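Local coordinates for protein Hia (Haemophilus influenzae, PDB 1S7M) that is a homotrimeric autotransporter adhesin of the bacterial outer membrane, whose domain here (HiaBD1) probably takes part in recognising the host cell, at residues 56-61 with 84-89. Sequence-based numbering, arbitrary orientation.
Sequences KKFGDA and LTNLDE
A salt bridge joins K56 to E89, with NZ a very short 2.5 Å from OE1, on the syn side of that carboxylate oxygen, and OE2 close by. E89 reaches it as an extended chain, CG anti to the backbone N (chi1 -179°), and a water 2.6 Å from E89 OE1 donates to the same oxygen. Two nearly straight backbone bonds, N86 N to K56 O (2.7 Å) and F58 N to L84 O (2.8 Å), join the short, weakly bonded antiparallel segments. Between them K57 and T85 form a non-hydrogen-bonded pair, and the CD and CE methylenes of K57 run past T85 OG1, which bonds to D109 O. A type II turn runs from K57 to D60, and D60 OD2, met from above its carboxylate plane, accepts from K57 N.

The F58 ring lies on N86, whose CB stands 3.7 Å from the ring centroid in a CH-pi contact; the amide stacks with its plane 15° from that of the ring. N86 OD1 also takes D88 N in an Asx turn, while ND2 bonds to N72. Within this GIN (HiaBD2_N) domain, the short pairing brings together the two ends of the stretch carrying helix 70-77, which packs against F58 through N72 and K75; A136 of a second subunit puts F58 at the trimer interface, while strand 129-134 meets L84.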
loop_
_atom_site.group_PDB
_atom_site.type_symbol
_atom_site.label_atom_id
_atom_site.label_comp_id
_atom_site.label_asym_id
_atom_site.label_seq_id
_atom_site.Cartn_x
_atom_site.Cartn_y
_atom_site.Cartn_z
ATOM N N LYS A 56 13.219 -3.824 1.465
ATOM C CA LYS A 56 13.743 -4.670 0.391
ATOM C C LYS A 56 12.581 -5.524 -0.135
ATOM O O LYS A 56 11.523 -5.580 0.474
ATOM C CB LYS A 56 14.812 -5.642 0.912
ATOM C CG LYS A 56 16.078 -5.029 1.494
ATOM C CD LYS A 56 16.959 -6.160 2.064
ATOM C CE LYS A 56 18.231 -5.663 2.756
ATOM N NZ LYS A 56 17.956 -4.858 3.993
ATOM N N LYS A 57 12.820 -6.197 -1.256
ATOM C CA LYS A 57 11.862 -7.109 -1.857
ATOM C C LYS A 57 12.342 -8.488 -1.461
ATOM O O LYS A 57 13.539 -8.688 -1.284
ATOM C CB LYS A 57 11.907 -7.001 -3.385
ATOM C CG LYS A 57 11.546 -5.606 -3.944
ATOM C CD LYS A 57 10.261 -5.080 -3.303
ATOM C CE LYS A 57 9.661 -3.909 -4.102
ATOM N NZ LYS A 57 10.566 -2.752 -4.135
ATOM N N PHE A 58 11.433 -9.444 -1.332
ATOM C CA PHE A 58 11.862 -10.798 -1.011
ATOM C C PHE A 58 12.688 -11.307 -2.197
ATOM O O PHE A 58 12.309 -11.116 -3.371
ATOM C CB PHE A 58 10.666 -11.731 -0.783
ATOM C CG PHE A 58 9.984 -11.545 0.550
ATOM C CD1 PHE A 58 8.704 -10.991 0.627
ATOM C CD2 PHE A 58 10.612 -11.933 1.727
ATOM C CE1 PHE A 58 8.059 -10.829 1.851
ATOM C CE2 PHE A 58 9.973 -11.777 2.968
ATOM C CZ PHE A 58 8.687 -11.221 3.030
ATOM N N GLY A 59 13.808 -11.955 -1.893
ATOM C CA GLY A 59 14.651 -12.464 -2.949
ATOM C C GLY A 59 15.831 -11.554 -3.220
ATOM O O GLY A 59 16.713 -11.904 -4.004
ATOM N N ASP A 60 15.858 -10.386 -2.583
ATOM C CA ASP A 60 16.969 -9.457 -2.777
ATOM C C ASP A 60 18.231 -9.968 -2.089
ATOM O O ASP A 60 18.171 -10.801 -1.183
ATOM C CB ASP A 60 16.633 -8.060 -2.227
ATOM C CG ASP A 60 15.676 -7.270 -3.137
ATOM O OD1 ASP A 60 15.229 -7.833 -4.169
ATOM O OD2 ASP A 60 15.378 -6.085 -2.818
ATOM N N ALA A 61 19.375 -9.449 -2.528
ATOM C CA ALA A 61 20.665 -9.817 -1.952
ATOM C C ALA A 61 20.862 -9.008 -0.677
ATOM O O ALA A 61 20.109 -8.073 -0.397
ATOM C CB ALA A 61 21.775 -9.508 -2.937
ATOM N N LEU A 84 8.041 -9.434 -4.101
ATOM C CA LEU A 84 7.043 -8.818 -3.217
ATOM C C LEU A 84 7.805 -8.071 -2.129
ATOM O O LEU A 84 8.794 -8.584 -1.611
ATOM C CB LEU A 84 6.163 -9.873 -2.548
ATOM C CG LEU A 84 5.123 -10.593 -3.400
ATOM C CD1 LEU A 84 4.287 -11.501 -2.508
ATOM C CD2 LEU A 84 4.232 -9.552 -4.080
ATOM N N THR A 85 7.335 -6.880 -1.773
ATOM C CA THR A 85 7.974 -6.070 -0.725
ATOM C C THR A 85 8.067 -6.832 0.612
ATOM O O THR A 85 7.123 -7.505 1.025
ATOM C CB THR A 85 7.187 -4.763 -0.516
ATOM O OG1 THR A 85 7.068 -4.082 -1.776
ATOM C CG2 THR A 85 7.882 -3.858 0.484
ATOM N N ASN A 86 9.210 -6.740 1.286
ATOM C CA ASN A 86 9.372 -7.437 2.573
ATOM C C ASN A 86 9.237 -6.391 3.653
ATOM O O ASN A 86 10.119 -5.549 3.811
ATOM C CB ASN A 86 10.753 -8.115 2.658
ATOM C CG ASN A 86 11.048 -8.699 4.062
ATOM O OD1 ASN A 86 10.180 -8.743 4.934
ATOM N ND2 ASN A 86 12.274 -9.169 4.256
ATOM N N LEU A 87 8.122 -6.429 4.379
ATOM C CA LEU A 87 7.867 -5.445 5.420
ATOM C C LEU A 87 8.346 -5.840 6.792
ATOM O O LEU A 87 8.232 -5.051 7.721
ATOM C CB LEU A 87 6.359 -5.151 5.527
ATOM C CG LEU A 87 5.700 -4.581 4.265
ATOM C CD1 LEU A 87 4.194 -4.529 4.441
ATOM C CD2 LEU A 87 6.270 -3.193 3.996
ATOM N N ASP A 88 8.879 -7.049 6.931
ATOM C CA ASP A 88 9.276 -7.516 8.258
ATOM C C ASP A 88 10.756 -7.876 8.468
ATOM O O ASP A 88 11.070 -8.663 9.363
ATOM C CB ASP A 88 8.421 -8.737 8.642
ATOM C CG ASP A 88 6.923 -8.507 8.435
ATOM O OD1 ASP A 88 6.405 -7.465 8.894
ATOM O OD2 ASP A 88 6.260 -9.381 7.828
ATOM N N GLU A 89 11.663 -7.322 7.668
ATOM C CA GLU A 89 13.075 -7.636 7.867
ATOM C C GLU A 89 13.556 -7.172 9.255
ATOM O O GLU A 89 13.320 -6.036 9.670
ATOM C CB GLU A 89 13.950 -7.001 6.777
ATOM C CG GLU A 89 15.462 -7.323 6.940
ATOM C CD GLU A 89 16.329 -6.724 5.835
ATOM O OE1 GLU A 89 15.964 -5.655 5.293
ATOM O OE2 GLU A 89 17.392 -7.312 5.514
HETATM O O HOH W 1 14.040 -3.935 4.737
#